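Local coordinates for long form salivary protein D7L1 (Culex quinquefasciatus, PDB 6V4C) that binds and sequesters adenine nucleosides and nucleotides, ADP and ATP most tightly, and so inhibits platelet aggregation and haemostasis while the female mosquito feeds on blood, at residues F13-A16 with K17-D21; G43-A46 with C47-C51; K146-I150 with F151-G155; E233-A236 with R237-K241; Q250-M253 with K254-Y258. All coordinates share one frame; numbering follows the deposited sequence.

Overall arrangement
All five contacts are turns within helices or at their starts, so none closes a long loop; they follow one another in series, and none nests or crosses. Contact 1, in the middle of helix 8-22, touches contact 2, at the start of helix 45-55, through the C18-C51 disulfide and the Y48 ring; both belong to the first PBP/GOBP-family region. After the ADP-binding residues of helix 130-139 comes contact 3, the entry to helix 150-158. Contact 4 opens helix 235-247 and contact 5 lies on the next helix, 249-263. Contact 5 joins the later group: L256 packs on F151 of contact 3 and on Y240 of contact 4. The centres of contacts 2 and 4 are about 36 Å apart.

Contact 1: residues F13-A16 with K17-D21; sequences FEEA and KCMED. With EDO (1,2-ethanediol), chain J.
K17 rests only the base of its side chain on the preceding turn of helix 8-22: its CB lies 3.6 Å from F13 O, the oxygen that also accepts its backbone N, and close to E14 O. With CG anti to that N (chi1 -178°) and the later torsions extended, the rest of the chain leads outward and carries the ammonium clear of the helix. NZ stays 5.0 Å from E14 OE1, too far for direct contact. Instead a water donates to E14 OE1 and accepts weakly from K17 NZ, while NZ also gives a weak bond to an ethanediol, probably from the crystallisation liquor, whose O1 sits at the edge of the F13 ring, 3.6 Å from CZ. Alanine's single methyl suits position 16, where the ADP-binding residue Y266 packs directly against the helix; A16 O takes E20 N at 2.9 Å. M19 folds CG beside its own backbone N (chi1 -62°), laying that carbon 3.1 Å from E15 O; its flexible thioether then packs against helix 27-34. E14 and K17, joined only through water and a weak bond, probably attract each other little, whereas the buried carboxylate of E15 has a direct partner in W36 NE1.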
# COMPACT_ATOMS: atom_id res chain seq x y z
N PHE A 13 3.52 -0.72 -1.25
CA PHE A 13 2.37 -0.57 -0.36
C PHE A 13 2.31 -1.69 0.67
O PHE A 13 2.11 -1.43 1.87
CB PHE A 13 1.07 -0.52 -1.17
CG PHE A 13 -0.15 -0.22 -0.34
CD1 PHE A 13 -0.86 -1.25 0.27
CD2 PHE A 13 -0.59 1.08 -0.17
CE1 PHE A 13 -1.98 -0.97 1.03
CE2 PHE A 13 -1.71 1.36 0.59
CZ PHE A 13 -2.41 0.33 1.19
N GLU A 14 2.48 -2.93 0.23
CA GLU A 14 2.37 -4.06 1.16
C GLU A 14 3.55 -4.10 2.13
O GLU A 14 3.37 -4.41 3.31
CB GLU A 14 2.24 -5.37 0.39
CG GLU A 14 1.02 -5.44 -0.52
CD GLU A 14 -0.30 -5.40 0.25
OE1 GLU A 14 -0.31 -5.73 1.45
OE2 GLU A 14 -1.33 -5.04 -0.37
N GLU A 15 4.76 -3.79 1.64
CA GLU A 15 5.92 -3.77 2.53
C GLU A 15 5.75 -2.75 3.64
O GLU A 15 6.00 -3.05 4.82
CB GLU A 15 7.19 -3.47 1.73
CG GLU A 15 8.45 -3.43 2.60
CD GLU A 15 9.63 -2.76 1.91
OE1 GLU A 15 10.62 -3.47 1.61
OE2 GLU A 15 9.57 -1.54 1.68
N ALA A 16 5.31 -1.54 3.29
CA ALA A 16 5.14 -0.49 4.29
C ALA A 16 4.08 -0.87 5.32
O ALA A 16 4.22 -0.57 6.51
CB ALA A 16 4.77 0.83 3.60
N LYS A 17 3.00 -1.52 4.87
CA LYS A 17 1.95 -1.94 5.80
C LYS A 17 2.48 -2.95 6.81
O LYS A 17 2.16 -2.87 8.00
CB LYS A 17 0.77 -2.52 5.02
CG LYS A 17 -0.40 -2.93 5.89
CD LYS A 17 -1.46 -3.63 5.06
CE LYS A 17 -2.54 -4.23 5.95
NZ LYS A 17 -3.62 -4.86 5.14
N CYS A 18 3.29 -3.91 6.36
CA CYS A 18 3.89 -4.87 7.29
C CYS A 18 4.84 -4.17 8.25
O CYS A 18 4.86 -4.48 9.45
CB CYS A 18 4.61 -5.98 6.53
SG CYS A 18 3.54 -7.21 5.77
N MET A 19 5.64 -3.23 7.75
CA MET A 19 6.58 -2.52 8.61
C MET A 19 5.84 -1.72 9.68
O MET A 19 6.25 -1.70 10.84
CB MET A 19 7.48 -1.61 7.77
CG MET A 19 8.36 -2.33 6.77
SD MET A 19 9.60 -1.23 6.06
CE MET A 19 10.30 -0.59 7.58
N GLU A 20 4.75 -1.04 9.30
CA GLU A 20 3.98 -0.28 10.27
C GLU A 20 3.37 -1.19 11.33
O GLU A 20 3.31 -0.84 12.51
CB GLU A 20 2.88 0.51 9.56
CG GLU A 20 3.38 1.69 8.74
CD GLU A 20 2.25 2.48 8.12
OE1 GLU A 20 2.52 3.38 7.30
OE2 GLU A 20 1.08 2.20 8.46
N ASP A 21 2.90 -2.38 10.92
CA ASP A 21 2.21 -3.26 11.85
C ASP A 21 3.15 -3.95 12.83
O ASP A 21 2.68 -4.47 13.85
CB ASP A 21 1.41 -4.31 11.08
CG ASP A 21 0.14 -3.75 10.46
OD1 ASP A 21 -0.19 -2.58 10.73
OD2 ASP A 21 -0.52 -4.49 9.70
C1 EDO J . -4.16 -1.61 4.11
O1 EDO J . -4.53 -0.23 4.08
C2 EDO J . -5.21 -2.46 3.40
O2 EDO J . -4.59 -3.41 2.52
O HOH W 1 -2.62 -7.23 3.04

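Contact 2: residues G43-A46 with C47-C51; sequences GKTA and CYVKC
Y48 leaves helix 45-55 with its CB against the first turn, 3.6 Å from T45 O and a little farther from K44 O. CG stands anti to the backbone N (chi1 163°), which swings the ring off the helix with T45 O near the ring plane, at its edge. Farther out, Y48 CE1 packs 3.4 Å from M19 CG and near C18 CB, while at the tip OH approaches E15 CG, all three on helix 8-22, and W33 stacks on the ring. A tyrosine suits this place because it is long and flat enough to bridge two helices. Its own backbone N begins the helical bonding with only a weak hydrogen bond to K44 O. The next bond, V49 N to T45 O, is firmer at 3.1 Å. On the same turn C47 and C51 show the CXXXC spacing familiar from insect odorant-binding proteins. C47 SG is joined to C104 on helix 104-117, whereas C51 SG is joined to C18 on helix 8-22; two disulfides one turn apart therefore lead to different helices. T45 and V49 present branched side chains to the interior, crossing at an angle with T45 CG2 4.2 Å from V49 CG2. Branching at CB suits both, since it sets a methyl close to the backbone: that same V49 CG2 also covers T45 O at 3.3 Å. The hydroxyl branch of T45 is left for weak hydrogen bonds with D42 O and W33 NE1.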
# COMPACT_ATOMS: atom_id res chain seq x y z
N GLY A 43 14.42 -8.82 17.75
CA GLY A 43 13.21 -9.43 18.27
C GLY A 43 12.02 -9.51 17.33
O GLY A 43 11.49 -10.60 17.10
N LYS A 44 11.60 -8.37 16.78
CA LYS A 44 10.36 -8.31 16.02
C LYS A 44 10.50 -8.77 14.58
O LYS A 44 9.49 -8.84 13.87
CB LYS A 44 9.82 -6.87 16.02
CG LYS A 44 9.90 -6.16 17.36
CD LYS A 44 9.76 -4.66 17.18
CE LYS A 44 10.07 -3.89 18.45
NZ LYS A 44 8.90 -3.85 19.38
N THR A 45 11.72 -9.11 14.13
CA THR A 45 11.93 -9.39 12.71
C THR A 45 11.24 -10.67 12.27
O THR A 45 10.84 -10.79 11.10
CB THR A 45 13.43 -9.45 12.41
OG1 THR A 45 14.06 -8.25 12.90
CG2 THR A 45 13.68 -9.57 10.92
N ALA A 46 11.06 -11.63 13.18
CA ALA A 46 10.52 -12.93 12.81
C ALA A 46 9.11 -12.80 12.22
O ALA A 46 8.84 -13.29 11.12
CB ALA A 46 10.53 -13.88 14.01
N CYS A 47 8.20 -12.15 12.95
CA CYS A 47 6.83 -12.02 12.47
C CYS A 47 6.68 -10.96 11.39
O CYS A 47 5.65 -10.94 10.70
CB CYS A 47 5.87 -11.76 13.63
SG CYS A 47 5.66 -13.15 14.77
N TYR A 48 7.66 -10.07 11.23
CA TYR A 48 7.63 -9.15 10.10
C TYR A 48 7.84 -9.89 8.79
O TYR A 48 7.15 -9.63 7.79
CB TYR A 48 8.68 -8.05 10.27
CG TYR A 48 8.97 -7.32 8.98
CD1 TYR A 48 8.06 -6.41 8.46
CD2 TYR A 48 10.14 -7.55 8.26
CE1 TYR A 48 8.30 -5.74 7.28
CE2 TYR A 48 10.40 -6.88 7.08
CZ TYR A 48 9.47 -5.98 6.59
OH TYR A 48 9.72 -5.31 5.41
N VAL A 49 8.80 -10.81 8.77
CA VAL A 49 9.06 -11.59 7.56
C VAL A 49 7.84 -12.41 7.18
O VAL A 49 7.50 -12.54 5.99
CB VAL A 49 10.31 -12.47 7.75
CG1 VAL A 49 10.51 -13.38 6.55
CG2 VAL A 49 11.54 -11.60 7.97
N LYS A 50 7.14 -12.97 8.17
CA LYS A 50 5.93 -13.73 7.90
C LYS A 50 4.88 -12.85 7.22
O LYS A 50 4.28 -13.25 6.21
CB LYS A 50 5.37 -14.32 9.20
CG LYS A 50 4.04 -15.02 9.03
CD LYS A 50 3.48 -15.49 10.36
CE LYS A 50 2.12 -16.15 10.18
NZ LYS A 50 1.55 -16.59 11.48
N CYS A 51 4.65 -11.66 7.76
CA CYS A 51 3.75 -10.70 7.12
C CYS A 51 4.19 -10.43 5.69
O CYS A 51 3.37 -10.43 4.76
CB CYS A 51 3.74 -9.40 7.92
SG CYS A 51 2.60 -8.11 7.35

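Contact 3: residues K146-I150 with F151-G155; sequences KGISI and FRFCG. With ADP (adenosine-5'-diphosphate), chain B.
S149 caps helix 150-158: its OG accepts R152 N at 3.0 Å through a nearly straight bond (166°). A chi1 of 85° sets the hydroxyl between the backbone N and the carbonyl carbon, the crowded position, from where a short serine can turn forward to an amide of the first turn. The carbonyls follow suit, S149 O taking F153 N at 2.8 Å and I150 O taking C154 N at 2.9 Å. Around this polar core lie apolar branches. I148 reaches forward so that CD1 comes 3.8 Å from R152 CG and 4.2 Å from F153 CB, and the I150 CG2 methyl makes an off-centre CH-pi contact with the F151 ring, 4.2 Å from its centroid.

A second shell fixes these groups. E260 OE2 shares a hydrogen bond with S149 OG, S263 OG pairs with I150 N, and D161 forms a salt bridge with R152, whose aliphatic part is what I148 covers. K144, itself bonded to ADP, donates its NZ to I148 O. On the upstream side K146 lays its CB over the adenine, 3.5 Å from ADP C5. A serine N-cap joined to a hydrophobic staple between I148 and F153 is a classic helix start, and here it anchors the loop that borders the ADP pocket.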
# COMPACT_ATOMS: atom_id res chain seq x y z
N LYS A 146 6.34 6.97 -6.77
CA LYS A 146 6.47 7.73 -5.54
C LYS A 146 6.63 9.21 -5.87
O LYS A 146 7.03 9.58 -6.97
CB LYS A 146 7.62 7.19 -4.68
CG LYS A 146 8.94 7.94 -4.78
CD LYS A 146 9.93 7.41 -3.75
CE LYS A 146 11.32 8.01 -3.93
NZ LYS A 146 11.97 7.56 -5.20
N GLY A 147 6.27 10.05 -4.90
CA GLY A 147 6.38 11.49 -5.07
C GLY A 147 5.10 12.19 -5.49
O GLY A 147 5.06 13.42 -5.48
N ILE A 148 4.07 11.44 -5.87
CA ILE A 148 2.77 12.01 -6.21
C ILE A 148 1.70 11.29 -5.39
O ILE A 148 1.78 10.07 -5.20
CB ILE A 148 2.47 11.93 -7.73
CG1 ILE A 148 1.18 12.66 -8.07
CG2 ILE A 148 2.41 10.48 -8.19
CD1 ILE A 148 0.90 12.75 -9.57
N SER A 149 0.73 12.05 -4.89
CA SER A 149 -0.30 11.44 -4.07
C SER A 149 -1.27 10.63 -4.93
O SER A 149 -1.36 10.82 -6.15
CB SER A 149 -1.07 12.49 -3.26
OG SER A 149 -2.12 13.08 -4.00
N ILE A 150 -1.99 9.72 -4.29
CA ILE A 150 -2.95 8.89 -5.01
C ILE A 150 -4.09 9.74 -5.56
O ILE A 150 -4.58 9.51 -6.67
CB ILE A 150 -3.44 7.72 -4.13
CG1 ILE A 150 -4.45 6.85 -4.88
CG2 ILE A 150 -4.06 8.25 -2.84
CD1 ILE A 150 -3.87 6.13 -6.09
N PHE A 151 -4.50 10.76 -4.80
CA PHE A 151 -5.59 11.62 -5.26
C PHE A 151 -5.17 12.48 -6.44
O PHE A 151 -5.94 12.66 -7.38
CB PHE A 151 -6.11 12.49 -4.10
CG PHE A 151 -6.66 11.69 -2.96
CD1 PHE A 151 -7.95 11.20 -3.01
CD2 PHE A 151 -5.89 11.43 -1.84
CE1 PHE A 151 -8.46 10.45 -1.96
CE2 PHE A 151 -6.40 10.69 -0.79
CZ PHE A 151 -7.68 10.20 -0.85
N ARG A 152 -3.95 13.01 -6.40
CA ARG A 152 -3.45 13.79 -7.53
C ARG A 152 -3.21 12.90 -8.74
O ARG A 152 -3.52 13.29 -9.87
CB ARG A 152 -2.18 14.53 -7.12
CG ARG A 152 -1.51 15.32 -8.23
CD ARG A 152 -2.42 16.40 -8.79
NE ARG A 152 -1.76 17.15 -9.85
CZ ARG A 152 -2.38 17.99 -10.68
NH1 ARG A 152 -3.69 18.18 -10.57
NH2 ARG A 152 -1.69 18.63 -11.61
N PHE A 153 -2.66 11.71 -8.52
CA PHE A 153 -2.46 10.77 -9.62
C PHE A 153 -3.78 10.42 -10.30
O PHE A 153 -3.85 10.37 -11.53
CB PHE A 153 -1.75 9.51 -9.11
CG PHE A 153 -1.47 8.51 -10.18
CD1 PHE A 153 -0.39 8.69 -11.04
CD2 PHE A 153 -2.27 7.39 -10.34
CE1 PHE A 153 -0.13 7.76 -12.04
CE2 PHE A 153 -2.01 6.47 -11.33
CZ PHE A 153 -0.94 6.66 -12.18
N CYS A 154 -4.83 10.18 -9.51
CA CYS A 154 -6.14 9.89 -10.08
C CYS A 154 -6.78 11.15 -10.66
O CYS A 154 -7.44 11.09 -11.71
CB CYS A 154 -7.06 9.28 -9.03
SG CYS A 154 -6.60 7.62 -8.45
N GLY A 155 -6.61 12.29 -9.99
CA GLY A 155 -7.28 13.50 -10.43
C GLY A 155 -6.82 13.97 -11.80
O GLY A 155 -7.62 14.48 -12.59
PB ADP B . 15.00 5.23 -2.26
O1B ADP B . 15.63 5.76 -3.37
O2B ADP B . 15.71 5.39 -1.05
O3B ADP B . 14.66 3.92 -2.46
PA ADP B . 13.43 7.04 -0.62
O1A ADP B . 13.70 8.51 -0.64
O2A ADP B . 14.08 6.45 0.49
O3A ADP B . 13.88 6.32 -1.91
O5' ADP B . 12.03 6.43 -0.74
C5' ADP B . 11.82 5.04 -0.85
C4' ADP B . 10.43 4.65 -0.42
O4' ADP B . 9.50 4.78 -1.46
C3' ADP B . 10.18 3.19 -0.09
O3' ADP B . 10.52 2.87 1.22
C2' ADP B . 8.71 2.94 -0.42
O2' ADP B . 7.96 2.92 0.72
C1' ADP B . 8.31 4.20 -1.13
N9 ADP B . 7.57 4.01 -2.34
C8 ADP B . 7.97 3.28 -3.37
N7 ADP B . 7.17 3.29 -4.35
C5 ADP B . 6.15 4.07 -3.96
C6 ADP B . 4.97 4.49 -4.56
N6 ADP B . 4.59 4.14 -5.74
N1 ADP B . 4.16 5.26 -3.88
C2 ADP B . 4.50 5.61 -2.68
N3 ADP B . 5.57 5.31 -2.03
C4 ADP B . 6.38 4.53 -2.71

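Contact 4: residues E233-A236 with R237-K241; sequences ESKA and RDYYK
K235 runs its extended chain past the ring of Y239, with CG in the ring plane at its edge, 3.8 Å from CE2, and CE almost as near. Lysine suits the place because its methylenes pack on the ring edge while its length carries NZ on to G198 O. In the backbone Y239 N donates to K235 O in an almost straight bond (174°).

The polar half of the contact centres on D238. S234, the residue just before helix 235-247, donates OG to D238 OD2 at 2.9 Å, arriving from above the carboxylate plane. Its carbonyl accepts D238 N, so backbone and side chain join the same two residues. R237 forms a salt bridge with D238 OD1, its bends at chi2 and chi3 folding the guanidinium back side-on: NE lies 2.9 Å and NH2 3.1 Å from that single oxygen, nearly in the guanidinium plane. K231 N gives OD2 a further bond. S234 O is only 2.9 Å from D238 OD2, an acceptor pair that the surrounding donors probably offset. With arginine, hydroxyl and amide all donating to it near the N-terminal end of a helix, the aspartate is probably stabilised as the anion and its rotation fixed.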
# COMPACT_ATOMS: atom_id res chain seq x y z
N GLU A 233 -22.41 -0.09 -10.99
CA GLU A 233 -21.92 0.93 -11.91
C GLU A 233 -21.17 2.04 -11.18
O GLU A 233 -20.25 2.64 -11.75
CB GLU A 233 -23.08 1.52 -12.72
N SER A 234 -21.53 2.31 -9.93
CA SER A 234 -20.94 3.37 -9.13
C SER A 234 -20.61 2.87 -7.74
O SER A 234 -20.88 3.54 -6.74
CB SER A 234 -21.86 4.59 -9.07
OG SER A 234 -23.12 4.23 -8.52
N LYS A 235 -20.02 1.68 -7.65
CA LYS A 235 -19.90 0.99 -6.37
C LYS A 235 -19.00 1.76 -5.40
O LYS A 235 -19.41 2.04 -4.27
CB LYS A 235 -19.37 -0.43 -6.59
CG LYS A 235 -19.47 -1.31 -5.35
CD LYS A 235 -18.96 -2.71 -5.63
CE LYS A 235 -19.17 -3.62 -4.43
NZ LYS A 235 -18.56 -4.96 -4.64
N ALA A 236 -17.78 2.08 -5.82
CA ALA A 236 -16.86 2.79 -4.94
C ALA A 236 -17.42 4.14 -4.52
O ALA A 236 -17.37 4.51 -3.34
CB ALA A 236 -15.50 2.96 -5.61
N ARG A 237 -17.98 4.89 -5.48
CA ARG A 237 -18.56 6.19 -5.17
C ARG A 237 -19.62 6.08 -4.08
O ARG A 237 -19.65 6.89 -3.15
CB ARG A 237 -19.15 6.82 -6.44
CG ARG A 237 -19.45 8.32 -6.36
CD ARG A 237 -20.82 8.62 -5.76
NE ARG A 237 -21.88 7.80 -6.35
CZ ARG A 237 -22.63 8.17 -7.39
NH1 ARG A 237 -22.43 9.35 -7.96
NH2 ARG A 237 -23.57 7.37 -7.85
N ASP A 238 -20.49 5.08 -4.19
CA ASP A 238 -21.60 4.96 -3.24
C ASP A 238 -21.10 4.61 -1.84
O ASP A 238 -21.56 5.18 -0.85
CB ASP A 238 -22.61 3.92 -3.74
CG ASP A 238 -23.25 4.33 -5.06
OD1 ASP A 238 -23.33 5.54 -5.34
OD2 ASP A 238 -23.67 3.43 -5.82
N TYR A 239 -20.16 3.66 -1.74
CA TYR A 239 -19.60 3.34 -0.43
C TYR A 239 -18.79 4.51 0.12
O TYR A 239 -18.84 4.80 1.32
CB TYR A 239 -18.74 2.08 -0.53
CG TYR A 239 -19.54 0.79 -0.54
CD1 TYR A 239 -20.22 0.37 0.60
CD2 TYR A 239 -19.62 0.01 -1.68
CE1 TYR A 239 -20.95 -0.81 0.60
CE2 TYR A 239 -20.35 -1.17 -1.69
CZ TYR A 239 -21.02 -1.57 -0.55
OH TYR A 239 -21.74 -2.74 -0.55
N TYR A 240 -18.03 5.18 -0.75
CA TYR A 240 -17.31 6.39 -0.37
C TYR A 240 -18.26 7.40 0.25
O TYR A 240 -17.99 7.95 1.33
CB TYR A 240 -16.63 6.95 -1.62
CG TYR A 240 -15.78 8.19 -1.45
CD1 TYR A 240 -16.37 9.45 -1.34
CD2 TYR A 240 -14.40 8.12 -1.48
CE1 TYR A 240 -15.60 10.58 -1.22
CE2 TYR A 240 -13.62 9.25 -1.37
CZ TYR A 240 -14.22 10.48 -1.23
OH TYR A 240 -13.46 11.62 -1.11
N LYS A 241 -19.39 7.65 -0.40
CA LYS A 241 -20.36 8.60 0.14
C LYS A 241 -20.99 8.09 1.43
O LYS A 241 -21.30 8.89 2.32
CB LYS A 241 -21.43 8.93 -0.90
CG LYS A 241 -22.33 10.11 -0.53
CD LYS A 241 -21.51 11.29 -0.03
CE LYS A 241 -22.27 12.61 -0.12
NZ LYS A 241 -23.53 12.61 0.68

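Contact 5: residues Q250-M253 with K254-Y258; sequences QLFM and KVLDY
M253 and D257 meet over one turn of helix 249-263, where D257 N donates to M253 O at 2.7 Å, nearly straight (165°). The carbonyls of Q250, L251 and F252 likewise take the amides of K254, V255 and L256, at 2.9 to 3.1 Å from O to N. In the following turn Y258 N reaches K254 O only weakly.

The side chain of D257 adds a second demand. With CG beside its own backbone N (chi1 -73°), the carboxylate folds back over the preceding turn and leaves OD2 3.2 Å from M253 O. Two acceptors face each other there, so the carbonyl cannot satisfy that oxygen; OD2 is instead hydrogen-bonded to a glycerol, probably from the crystallisation liquor. The M253 chain, bent at chi2 and chi3, crosses that of D257 at a slant, CE 4.0 Å from OD1. An unbranched, flexible methionine suits this spot, since the same bends set SD at the edge of the F252 ring.

The F252-L256 pair is apolar. The two side chains lie side by side and point the same way, F252 CE2 3.5 Å from L256 CD2; the flat ring also meets Y240 edge-to-face and Y244 at a slant. L251 and V255 form a looser apolar pair, 4.4 Å between CD1 and CG2, and both rest on L209 of helix 202-211. The main-chain amides are thus paired four residues back, while D257, at the edge of an apolar patch made by M253 and its neighbours, relies here on glycerol for OD2, the close carbonyl being perhaps mildly unfavourable to its charge.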
# COMPACT_ATOMS: atom_id res chain seq x y z
N GLN A 250 -16.02 16.69 8.33
CA GLN A 250 -14.84 17.13 9.06
C GLN A 250 -13.91 15.96 9.38
O GLN A 250 -12.71 16.00 9.08
CB GLN A 250 -15.25 17.86 10.34
CG GLN A 250 -14.70 19.27 10.45
CD GLN A 250 -15.08 20.15 9.27
OE1 GLN A 250 -14.26 20.93 8.79
NE2 GLN A 250 -16.32 20.05 8.82
N LEU A 251 -14.46 14.89 9.96
CA LEU A 251 -13.63 13.74 10.28
C LEU A 251 -13.17 13.02 9.02
O LEU A 251 -12.01 12.60 8.93
CB LEU A 251 -14.39 12.78 11.20
CG LEU A 251 -13.64 11.51 11.59
CD1 LEU A 251 -12.31 11.86 12.24
CD2 LEU A 251 -14.49 10.67 12.53
N PHE A 252 -14.06 12.88 8.04
CA PHE A 252 -13.71 12.19 6.80
C PHE A 252 -12.53 12.85 6.11
O PHE A 252 -11.58 12.17 5.69
CB PHE A 252 -14.93 12.15 5.87
CG PHE A 252 -14.73 11.32 4.63
CD1 PHE A 252 -15.05 9.97 4.63
CD2 PHE A 252 -14.24 11.88 3.46
CE1 PHE A 252 -14.88 9.20 3.49
CE2 PHE A 252 -14.06 11.12 2.33
CZ PHE A 252 -14.38 9.77 2.34
N MET A 253 -12.56 14.18 5.99
CA MET A 253 -11.47 14.89 5.33
C MET A 253 -10.19 14.86 6.15
O MET A 253 -9.09 14.82 5.58
CB MET A 253 -11.88 16.33 5.01
CG MET A 253 -12.94 16.42 3.95
SD MET A 253 -12.60 15.29 2.59
CE MET A 253 -11.13 16.03 1.88
N LYS A 254 -10.30 14.90 7.47
CA LYS A 254 -9.12 14.73 8.32
C LYS A 254 -8.44 13.40 8.04
O LYS A 254 -7.21 13.32 7.97
CB LYS A 254 -9.53 14.85 9.79
CG LYS A 254 -8.37 14.74 10.76
CD LYS A 254 -8.87 14.78 12.20
CE LYS A 254 -7.73 14.58 13.19
NZ LYS A 254 -8.21 14.64 14.60
N VAL A 255 -9.23 12.33 7.88
CA VAL A 255 -8.67 11.02 7.54
C VAL A 255 -8.06 11.05 6.15
O VAL A 255 -6.92 10.62 5.95
CB VAL A 255 -9.75 9.93 7.66
CG1 VAL A 255 -9.24 8.63 7.05
CG2 VAL A 255 -10.15 9.73 9.10
N LEU A 256 -8.81 11.56 5.17
CA LEU A 256 -8.36 11.53 3.78
C LEU A 256 -7.12 12.39 3.56
O LEU A 256 -6.21 12.00 2.82
CB LEU A 256 -9.49 11.95 2.85
CG LEU A 256 -9.86 10.92 1.80
CD1 LEU A 256 -10.33 9.64 2.45
CD2 LEU A 256 -10.91 11.48 0.86
N ASP A 257 -7.08 13.58 4.18
CA ASP A 257 -5.91 14.45 4.02
C ASP A 257 -4.64 13.74 4.46
O ASP A 257 -3.60 13.84 3.80
CB ASP A 257 -6.09 15.75 4.80
CG ASP A 257 -7.10 16.69 4.17
OD1 ASP A 257 -7.34 16.58 2.95
OD2 ASP A 257 -7.65 17.54 4.90
N TYR A 258 -4.70 13.02 5.58
CA TYR A 258 -3.50 12.35 6.08
C TYR A 258 -3.15 11.15 5.21
O TYR A 258 -1.97 10.91 4.94
CB TYR A 258 -3.70 11.94 7.54
CG TYR A 258 -2.43 11.55 8.25
CD1 TYR A 258 -1.25 12.26 8.06
CD2 TYR A 258 -2.42 10.48 9.13
CE1 TYR A 258 -0.09 11.91 8.72
CE2 TYR A 258 -1.26 10.12 9.79
CZ TYR A 258 -0.10 10.83 9.58
OH TYR A 258 1.04 10.47 10.25